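Cystathionine beta-lyase family protein, YNBB B.subtilis ortholog (Clostridium acetobutylicum, PDB 3HVY) is a putative cystathionine beta-lyase of the methionine gamma-lyase family, a pyridoxal-phosphate enzyme that probably cleaves sulfur amino acids and may be involved in aluminium resistance. Local coordinates at residues S61-S66 against S289-L294; T186-R191 against S392-I397; V322-N327 against I333-K338. One frame throughout, in Å; residues are numbered along the deposited sequence.

Contact 1: residues S61-S66 against S289-L294; sequences SHFTNS and SLYEGL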
loop_
_atom_site.group_PDB
_atom_site.type_symbol
_atom_site.label_atom_id
_atom_site.label_comp_id
_atom_site.label_asym_id
_atom_site.label_seq_id
_atom_site.Cartn_x
_atom_site.Cartn_y
_atom_site.Cartn_z
ATOM N N SER D 61 -11.585 -12.820 -2.166
ATOM C CA SER D 61 -10.472 -13.486 -1.488
ATOM C C SER D 61 -9.186 -13.643 -2.334
ATOM O O SER D 61 -8.102 -13.978 -1.826
ATOM C CB SER D 61 -10.921 -14.817 -0.926
ATOM O OG SER D 61 -11.619 -15.568 -1.881
ATOM N N HIS D 62 -9.301 -13.390 -3.629
ATOM C CA HIS D 62 -8.122 -13.328 -4.502
ATOM C C HIS D 62 -7.411 -11.996 -4.403
ATOM O O HIS D 62 -6.297 -11.850 -4.965
ATOM C CB HIS D 62 -8.531 -13.610 -5.952
ATOM C CG HIS D 62 -8.934 -15.027 -6.152
ATOM N ND1 HIS D 62 -10.253 -15.447 -6.073
ATOM C CD2 HIS D 62 -8.192 -16.140 -6.321
ATOM C CE1 HIS D 62 -10.300 -16.755 -6.242
ATOM N NE2 HIS D 62 -9.063 -17.202 -6.372
ATOM N N PHE D 63 -8.027 -11.022 -3.715
ATOM C CA PHE D 63 -7.386 -9.689 -3.555
ATOM C C PHE D 63 -6.541 -9.725 -2.259
ATOM O O PHE D 63 -6.837 -9.111 -1.231
ATOM C CB PHE D 63 -8.383 -8.517 -3.600
ATOM C CG PHE D 63 -9.338 -8.554 -4.801
ATOM C CD1 PHE D 63 -8.911 -9.048 -6.028
ATOM C CD2 PHE D 63 -10.620 -8.046 -4.703
ATOM C CE1 PHE D 63 -9.751 -9.091 -7.115
ATOM C CE2 PHE D 63 -11.480 -8.088 -5.818
ATOM C CZ PHE D 63 -11.002 -8.613 -7.020
ATOM N N THR D 64 -5.468 -10.503 -2.380
ATOM C CA THR D 64 -4.566 -10.822 -1.316
ATOM C C THR D 64 -3.617 -9.638 -0.998
ATOM O O THR D 64 -3.473 -8.650 -1.765
ATOM C CB THR D 64 -3.730 -12.105 -1.652
ATOM O OG1 THR D 64 -2.959 -11.875 -2.841
ATOM C CG2 THR D 64 -4.628 -13.304 -1.836
ATOM N N ASN D 65 -3.009 -9.802 0.182
ATOM C CA ASN D 65 -2.102 -8.896 0.787
ATOM C C ASN D 65 -0.956 -9.749 1.400
ATOM O O ASN D 65 -0.709 -9.728 2.624
ATOM C CB ASN D 65 -2.870 -8.177 1.874
ATOM C CG ASN D 65 -2.107 -7.046 2.432
ATOM O OD1 ASN D 65 -1.345 -6.424 1.691
ATOM N ND2 ASN D 65 -2.287 -6.753 3.746
ATOM N N SER D 66 -0.293 -10.545 0.570
ATOM C CA SER D 66 0.737 -11.470 1.082
ATOM C C SER D 66 1.967 -10.728 1.572
ATOM O O SER D 66 2.244 -9.616 1.126
ATOM C CB SER D 66 1.145 -12.497 0.046
ATOM O OG SER D 66 1.511 -11.863 -1.177
ATOM N N SER D 289 -5.368 -4.455 -8.174
ATOM C CA SER D 289 -5.091 -3.574 -9.285
ATOM C C SER D 289 -4.711 -4.360 -10.535
ATOM O O SER D 289 -5.061 -3.940 -11.646
ATOM C CB SER D 289 -4.027 -2.551 -8.890
ATOM O OG SER D 289 -2.726 -3.155 -8.871
ATOM N N LEU D 290 -4.030 -5.498 -10.377
ATOM C CA LEU D 290 -3.632 -6.300 -11.544
ATOM C C LEU D 290 -4.843 -6.981 -12.168
ATOM O O LEU D 290 -4.959 -7.022 -13.388
ATOM C CB LEU D 290 -2.556 -7.352 -11.194
ATOM C CG LEU D 290 -1.193 -6.819 -10.724
ATOM C CD1 LEU D 290 -0.183 -7.960 -10.436
ATOM C CD2 LEU D 290 -0.692 -5.784 -11.794
ATOM N N TYR D 291 -5.773 -7.462 -11.343
ATOM C CA TYR D 291 -6.995 -8.060 -11.857
ATOM C C TYR D 291 -7.875 -7.018 -12.523
ATOM O O TYR D 291 -8.370 -7.224 -13.614
ATOM C CB TYR D 291 -7.828 -8.718 -10.716
ATOM C CG TYR D 291 -7.373 -10.121 -10.264
ATOM C CD1 TYR D 291 -7.724 -11.255 -11.000
ATOM C CD2 TYR D 291 -6.654 -10.308 -9.097
ATOM C CE1 TYR D 291 -7.364 -12.509 -10.588
ATOM C CE2 TYR D 291 -6.274 -11.553 -8.687
ATOM C CZ TYR D 291 -6.628 -12.662 -9.433
ATOM O OH TYR D 291 -6.240 -13.939 -9.061
ATOM N N GLU D 292 -8.127 -5.904 -11.826
ATOM C CA GLU D 292 -8.964 -4.881 -12.412
ATOM C C GLU D 292 -8.336 -4.353 -13.686
ATOM O O GLU D 292 -9.012 -4.103 -14.637
ATOM C CB GLU D 292 -9.204 -3.719 -11.442
ATOM C CG GLU D 292 -10.209 -2.742 -12.057
ATOM C CD GLU D 292 -10.702 -1.625 -11.140
ATOM O OE1 GLU D 292 -10.189 -1.499 -10.008
ATOM O OE2 GLU D 292 -11.624 -0.890 -11.576
ATOM N N GLY D 293 -7.015 -4.157 -13.686
ATOM C CA GLY D 293 -6.323 -3.711 -14.838
ATOM C C GLY D 293 -6.493 -4.645 -16.009
ATOM O O GLY D 293 -6.711 -4.192 -17.162
ATOM N N LEU D 294 -6.366 -5.935 -15.753
ATOM C CA LEU D 294 -6.654 -6.942 -16.784
ATOM C C LEU D 294 -8.086 -6.854 -17.364
ATOM O O LEU D 294 -8.300 -6.928 -18.580
ATOM C CB LEU D 294 -6.357 -8.340 -16.235
ATOM C CG LEU D 294 -6.620 -9.549 -17.121
ATOM C CD1 LEU D 294 -5.755 -9.468 -18.317
ATOM C CD2 LEU D 294 -6.437 -10.867 -16.398
#
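F63 and Y291 are the nearest backbone neighbours here, their CA atoms 8.5 Å apart, where the loop after helix 18-55 passes beside the early turns of helix 287-317. F63 sits at the centre of an inverse gamma turn, closed weakly from T64 N to H62 O at 3.0 Å, and side chains, mainly the rings of F63 and Y291, bridge the spacing. Y291 carries the helix side of the contact; H62 and F63 meet different parts of it. F63 presents its edge to the face of the tyrosine in an offset edge-to-face pair, ring centroids 5.8 Å apart and planes at 61°. The leading corner is F63 CE1, which comes to 3.9 Å from Y291 CD2, an atom lying close to the phenylalanine plane. With CG swung opposite its own carbonyl carbon (chi1 -50°), F63 sends this corner to the helix although its CB bond does not aim there. H62 works further out along the tyrosine: its CB lies 3.9 Å from Y291 OH, and its backbone O is 3.7 Å from Y291 CE2, an ordinary packing distance. The polar ends are settled elsewhere. Y291 OH donates to the carbonyl of G75 in helix 74-87, which holds the outer end of the ring, while H62 ND1 bonds back to S59 N. F383 of a third subunit packs on both F63 and Y291, and N65 O receives R288 NH2 of the second subunit, so other copies of the protein complete the surroundings. This is aromatic packing of a loop on a helix at a meeting place of subunits, in keeping with the tetramers formed by the fold type I pyridoxal-phosphate enzymes of the methionine gamma-lyase family.

Contact 2: residues T186-R191 against S392-I397; sequences TGYGWR and SADAPI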
loop_
_atom_site.group_PDB
_atom_site.type_symbol
_atom_site.label_atom_id
_atom_site.label_comp_id
_atom_site.label_asym_id
_atom_site.label_seq_id
_atom_site.Cartn_x
_atom_site.Cartn_y
_atom_site.Cartn_z
ATOM N N THR D 186 7.473 -3.490 -34.155
ATOM C CA THR D 186 8.691 -2.939 -34.745
ATOM C C THR D 186 9.298 -1.980 -33.726
ATOM O O THR D 186 8.593 -1.360 -32.919
ATOM C CB THR D 186 8.338 -2.073 -35.996
ATOM O OG1 THR D 186 7.613 -2.871 -36.936
ATOM C CG2 THR D 186 9.570 -1.400 -36.633
ATOM N N GLY D 187 10.589 -1.787 -33.726
ATOM C CA GLY D 187 11.026 -0.703 -32.815
ATOM C C GLY D 187 11.081 0.659 -33.521
ATOM O O GLY D 187 10.107 1.167 -34.088
ATOM N N TYR D 188 12.263 1.242 -33.506
ATOM C CA TYR D 188 12.457 2.495 -34.170
ATOM C C TYR D 188 12.791 2.237 -35.627
ATOM O O TYR D 188 13.947 2.324 -36.015
ATOM C CB TYR D 188 13.590 3.286 -33.519
ATOM C CG TYR D 188 13.277 3.906 -32.182
ATOM C CD1 TYR D 188 11.972 4.238 -31.819
ATOM C CD2 TYR D 188 14.308 4.237 -31.308
ATOM C CE1 TYR D 188 11.700 4.832 -30.620
ATOM C CE2 TYR D 188 14.050 4.845 -30.094
ATOM C CZ TYR D 188 12.744 5.146 -29.754
ATOM O OH TYR D 188 12.487 5.751 -28.550
ATOM N N GLY D 189 11.805 1.934 -36.448
ATOM C CA GLY D 189 12.091 1.798 -37.871
ATOM C C GLY D 189 10.994 2.393 -38.725
ATOM O O GLY D 189 10.221 3.233 -38.279
ATOM N N TRP D 190 10.949 1.971 -39.970
ATOM C CA TRP D 190 9.890 2.373 -40.845
ATOM C C TRP D 190 9.406 1.074 -41.483
ATOM O O TRP D 190 9.601 0.837 -42.653
ATOM C CB TRP D 190 10.365 3.419 -41.849
ATOM C CG TRP D 190 9.249 4.045 -42.613
ATOM C CD1 TRP D 190 8.863 3.743 -43.882
ATOM C CD2 TRP D 190 8.323 5.053 -42.143
ATOM N NE1 TRP D 190 7.794 4.513 -44.248
ATOM C CE2 TRP D 190 7.438 5.327 -43.200
ATOM C CE3 TRP D 190 8.156 5.732 -40.931
ATOM C CZ2 TRP D 190 6.399 6.266 -43.086
ATOM C CZ3 TRP D 190 7.144 6.673 -40.827
ATOM C CH2 TRP D 190 6.289 6.935 -41.886
ATOM N N ARG D 191 8.771 0.236 -40.662
ATOM C CA ARG D 191 8.303 -1.091 -41.064
ATOM C C ARG D 191 7.114 -1.383 -40.191
ATOM O O ARG D 191 7.166 -1.155 -38.978
ATOM C CB ARG D 191 9.369 -2.180 -40.816
ATOM N N SER D 392 1.868 8.992 -24.746
ATOM C CA SER D 392 3.323 9.292 -24.703
ATOM C C SER D 392 3.911 9.269 -26.115
ATOM O O SER D 392 3.255 8.876 -27.060
ATOM C CB SER D 392 3.988 8.235 -23.837
ATOM O OG SER D 392 3.568 6.902 -24.214
ATOM N N ALA D 393 5.151 9.719 -26.276
ATOM C CA ALA D 393 5.768 9.763 -27.584
ATOM C C ALA D 393 7.271 9.828 -27.368
ATOM O O ALA D 393 7.747 10.265 -26.317
ATOM C CB ALA D 393 5.319 10.972 -28.337
ATOM N N ASP D 394 8.013 9.377 -28.363
ATOM C CA ASP D 394 9.476 9.401 -28.307
ATOM C C ASP D 394 10.066 9.300 -29.686
ATOM O O ASP D 394 9.376 8.912 -30.639
ATOM C CB ASP D 394 10.029 8.281 -27.425
ATOM C CG ASP D 394 9.381 6.928 -27.699
ATOM O OD1 ASP D 394 8.307 6.620 -27.128
ATOM O OD2 ASP D 394 9.977 6.150 -28.449
ATOM N N ALA D 395 11.360 9.624 -29.799
ATOM C CA ALA D 395 12.016 9.624 -31.075
ATOM C C ALA D 395 13.505 9.793 -30.926
ATOM O O ALA D 395 13.947 10.654 -30.182
ATOM C CB ALA D 395 11.474 10.784 -31.941
ATOM N N PRO D 396 14.280 8.985 -31.639
ATOM C CA PRO D 396 15.690 9.368 -31.812
ATOM C C PRO D 396 15.803 10.541 -32.752
ATOM O O PRO D 396 15.068 10.632 -33.737
ATOM C CB PRO D 396 16.301 8.148 -32.472
ATOM C CG PRO D 396 15.188 7.474 -33.149
ATOM C CD PRO D 396 13.976 7.707 -32.294
ATOM N N ILE D 397 16.747 11.442 -32.491
ATOM C CA ILE D 397 16.889 12.610 -33.345
ATOM C C ILE D 397 17.862 12.260 -34.465
ATOM O O ILE D 397 19.083 12.340 -34.297
ATOM C CB ILE D 397 17.358 13.845 -32.558
ATOM C CG1 ILE D 397 16.385 14.147 -31.413
ATOM C CG2 ILE D 397 17.406 15.065 -33.452
ATOM C CD1 ILE D 397 15.038 14.650 -31.930
#
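Y188 meets D394 and P396 at the junction between the two sheets of a fold type I pyridoxal-phosphate enzyme: the loop after strand 177-183 of the seven-stranded sheet reaches across to strand 392-396 of the antiparallel C-terminal sheet. The loop has no regular structure at this point. Y188 is the centre of an inverse gamma turn, with a weak bond from G189 N to G187 O, and its CB bond points toward the strand. T186 OG1 closes the base of the loop by bonding to R191 O at 2.7 Å.

One ring makes two quite different contacts. P396 covers one face: its CD stands over the middle of the ring, 3.6 Å from the centroid of Y188 and only 11° off the ring normal, a clear CH-pi contact. Because this methylene is bonded to the proline nitrogen, its hydrogens are probably somewhat polarised and suit an aromatic face. P396 CG adds a second, more peripheral touch at 3.8 Å from Y188 CD2. V376 of strand 376-379 also touches the tyrosine, and the ring of Y404 meets it as well; Y404 OH in turn bonds to G189 O, which gives the loop a second hydrogen bond to this sheet besides the one to D394.

The hydroxyl end belongs to the aspartate. D394 holds CG between its backbone N and carbonyl carbon (chi1 46°), which turns the carboxylate to the loop; OD1 takes a weak bond from Q406 NE2, leaving OD2 for the tyrosine. Y188 OH donates to D394 OD2 over a short 2.5 Å, arriving on the anti side and 32° out of the carboxylate plane, while OD2 itself lies near the plane of the phenol ring.

Contact 3: residues V322-N327 against I333-K338; sequences VLPKYN and IIQAIK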
loop_
_atom_site.group_PDB
_atom_site.type_symbol
_atom_site.label_atom_id
_atom_site.label_comp_id
_atom_site.label_asym_id
_atom_site.label_seq_id
_atom_site.Cartn_x
_atom_site.Cartn_y
_atom_site.Cartn_z
ATOM N N VAL D 322 2.883 8.572 -42.835
ATOM C CA VAL D 322 2.703 7.924 -41.529
ATOM C C VAL D 322 2.790 6.428 -41.735
ATOM O O VAL D 322 2.621 5.922 -42.859
ATOM C CB VAL D 322 1.345 8.312 -40.880
ATOM C CG1 VAL D 322 1.219 9.824 -40.822
ATOM C CG2 VAL D 322 0.134 7.709 -41.647
ATOM N N LEU D 323 3.032 5.697 -40.647
ATOM C CA LEU D 323 3.048 4.256 -40.714
ATOM C C LEU D 323 2.717 3.663 -39.371
ATOM O O LEU D 323 3.346 4.021 -38.382
ATOM C CB LEU D 323 4.405 3.777 -41.151
ATOM C CG LEU D 323 4.454 2.331 -41.621
ATOM C CD1 LEU D 323 3.705 2.228 -42.983
ATOM C CD2 LEU D 323 5.899 1.943 -41.769
ATOM N N PRO D 324 1.749 2.738 -39.328
ATOM C CA PRO D 324 0.934 2.271 -40.443
ATOM C C PRO D 324 -0.065 3.324 -40.898
ATOM O O PRO D 324 -0.237 4.365 -40.209
ATOM C CB PRO D 324 0.152 1.080 -39.845
ATOM C CG PRO D 324 0.874 0.741 -38.592
ATOM C CD PRO D 324 1.439 2.017 -38.085
ATOM N N LYS D 325 -0.741 3.053 -42.025
ATOM C CA LYS D 325 -1.771 3.962 -42.525
ATOM C C LYS D 325 -3.012 3.732 -41.699
ATOM O O LYS D 325 -3.128 2.712 -41.065
ATOM C CB LYS D 325 -2.052 3.716 -43.997
ATOM C CG LYS D 325 -0.796 3.855 -44.848
ATOM C CD LYS D 325 -0.138 5.179 -44.755
ATOM C CE LYS D 325 1.230 5.052 -45.495
ATOM N NZ LYS D 325 1.718 6.373 -45.749
ATOM N N TYR D 326 -3.907 4.699 -41.703
ATOM C CA TYR D 326 -5.114 4.642 -40.910
ATOM C C TYR D 326 -5.959 3.417 -41.120
ATOM O O TYR D 326 -6.603 2.951 -40.203
ATOM C CB TYR D 326 -5.948 5.901 -41.165
ATOM C CG TYR D 326 -6.745 5.959 -42.425
ATOM C CD1 TYR D 326 -6.119 6.089 -43.661
ATOM C CD2 TYR D 326 -8.137 5.954 -42.394
ATOM C CE1 TYR D 326 -6.822 6.195 -44.809
ATOM C CE2 TYR D 326 -8.872 6.092 -43.571
ATOM C CZ TYR D 326 -8.209 6.210 -44.766
ATOM O OH TYR D 326 -8.871 6.347 -45.943
ATOM N N ASN D 327 -5.932 2.890 -42.335
ATOM C CA ASN D 327 -6.707 1.732 -42.666
ATOM C C ASN D 327 -5.918 0.467 -42.758
ATOM O O ASN D 327 -6.461 -0.503 -43.222
ATOM C CB ASN D 327 -7.575 1.957 -43.896
ATOM C CG ASN D 327 -6.769 2.073 -45.162
ATOM O OD1 ASN D 327 -5.558 2.246 -45.123
ATOM N ND2 ASN D 327 -7.434 1.993 -46.287
ATOM N N ILE D 333 -0.139 -0.864 -30.589
ATOM C CA ILE D 333 -0.665 0.491 -30.334
ATOM C C ILE D 333 0.231 1.633 -30.841
ATOM O O ILE D 333 -0.047 2.804 -30.598
ATOM C CB ILE D 333 -0.980 0.746 -28.828
ATOM C CG1 ILE D 333 0.255 0.600 -27.951
ATOM C CG2 ILE D 333 -2.114 -0.185 -28.302
ATOM C CD1 ILE D 333 0.107 1.207 -26.545
ATOM N N ILE D 334 1.266 1.301 -31.578
ATOM C CA ILE D 334 2.240 2.301 -31.987
ATOM C C ILE D 334 1.877 2.970 -33.319
ATOM O O ILE D 334 1.383 2.301 -34.223
ATOM C CB ILE D 334 3.623 1.683 -32.191
ATOM C CG1 ILE D 334 4.061 0.872 -30.961
ATOM C CG2 ILE D 334 4.663 2.777 -32.555
ATOM C CD1 ILE D 334 3.987 1.644 -29.699
ATOM N N GLN D 335 2.158 4.291 -33.419
ATOM C CA GLN D 335 1.958 5.046 -34.629
ATOM C C GLN D 335 3.220 5.825 -34.881
ATOM O O GLN D 335 3.670 6.545 -33.996
ATOM C CB GLN D 335 0.842 6.077 -34.496
ATOM C CG GLN D 335 0.511 6.806 -35.803
ATOM C CD GLN D 335 0.161 5.840 -36.931
ATOM O OE1 GLN D 335 -0.697 4.993 -36.757
ATOM N NE2 GLN D 335 0.809 5.989 -38.100
ATOM N N ALA D 336 3.740 5.722 -36.098
ATOM C CA ALA D 336 4.935 6.465 -36.551
ATOM C C ALA D 336 4.527 7.578 -37.524
ATOM O O ALA D 336 3.574 7.423 -38.293
ATOM C CB ALA D 336 5.987 5.493 -37.196
ATOM N N ILE D 337 5.243 8.699 -37.470
ATOM C CA ILE D 337 4.966 9.855 -38.292
ATOM C C ILE D 337 6.341 10.350 -38.825
ATOM O O ILE D 337 7.237 10.600 -38.026
ATOM C CB ILE D 337 4.346 11.000 -37.465
ATOM C CG1 ILE D 337 3.132 10.525 -36.615
ATOM C CG2 ILE D 337 4.005 12.220 -38.387
ATOM C CD1 ILE D 337 2.683 11.556 -35.572
ATOM N N LYS D 338 6.511 10.435 -40.141
ATOM C CA LYS D 338 7.771 10.937 -40.730
ATOM C C LYS D 338 7.683 12.461 -40.867
ATOM O O LYS D 338 7.096 12.981 -41.792
ATOM C CB LYS D 338 8.029 10.265 -42.063
ATOM C CG LYS D 338 9.384 10.548 -42.685
ATOM C CD LYS D 338 9.606 9.799 -43.995
ATOM C CE LYS D 338 9.648 8.268 -43.788
ATOM N NZ LYS D 338 10.093 7.492 -44.992
#
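L323 and A336 form the firm part of this contact, an antiparallel hydrogen-bonded pair with L323 N to A336 O at 3.0 Å and A336 N to L323 O at 2.9 Å. Next to it V322 and I337 make a non-hydrogen-bonded pair, CA atoms 4.4 Å apart, and V322 CA makes a CA-H...O contact with A336 O, 3.4 Å away. Q335 tightens the join further. Its CG is anti to the backbone N (chi1 -174°) and the chain then bends at chi2, bringing the amide back over the neighbouring strand. There Q335 NE2 donates to P324 O at 2.9 Å, nearly in the amide plane and in the carbonyl plane of P324, and also to A336 O at 3.1 Å. L323 N and Q335 NE2 thus grip A336 O from opposite faces of its plane, while Q335 OE1 receives R330 NH1, so both ends of the buried amide are engaged.

P324 CD still lies 3.9 Å from I334 O. Beyond P324, which a cis peptide precedes, the segments part: K325 and Y326 turn away and N327 is exposed; K325 NZ makes a salt bridge with D321 beside a weak bond to V322 O. I337 and Q335 rest on helix 287-317. The whole is a beta hairpin whose short strand 321-323 forms one edge of the antiparallel C-terminal sheet.

How the contacts relate
Contacts 2 and 3 are neighbours, centres 11 Å apart, on the same antiparallel sheet; contact 1 lies across the chain's centre, 34 and 35 Å from them between centres. W190 of the 186-191 loop joins the two near ones: its CH2 is 3.5 Å from V322 C, and its ring makes a cation-pi contact with K338. Helix 287-317 leads from contact 1 to strand 321-323, yet the nearest atoms of contacts 1 and 3 remain about 13 Å apart. Both touch residues close in sequence to K244, the lysine carrying pyridoxal phosphate: L290 touches L242, and I333 touches N245. Contact 1 also borders helix 74-87, which bears N85 of the sodium site.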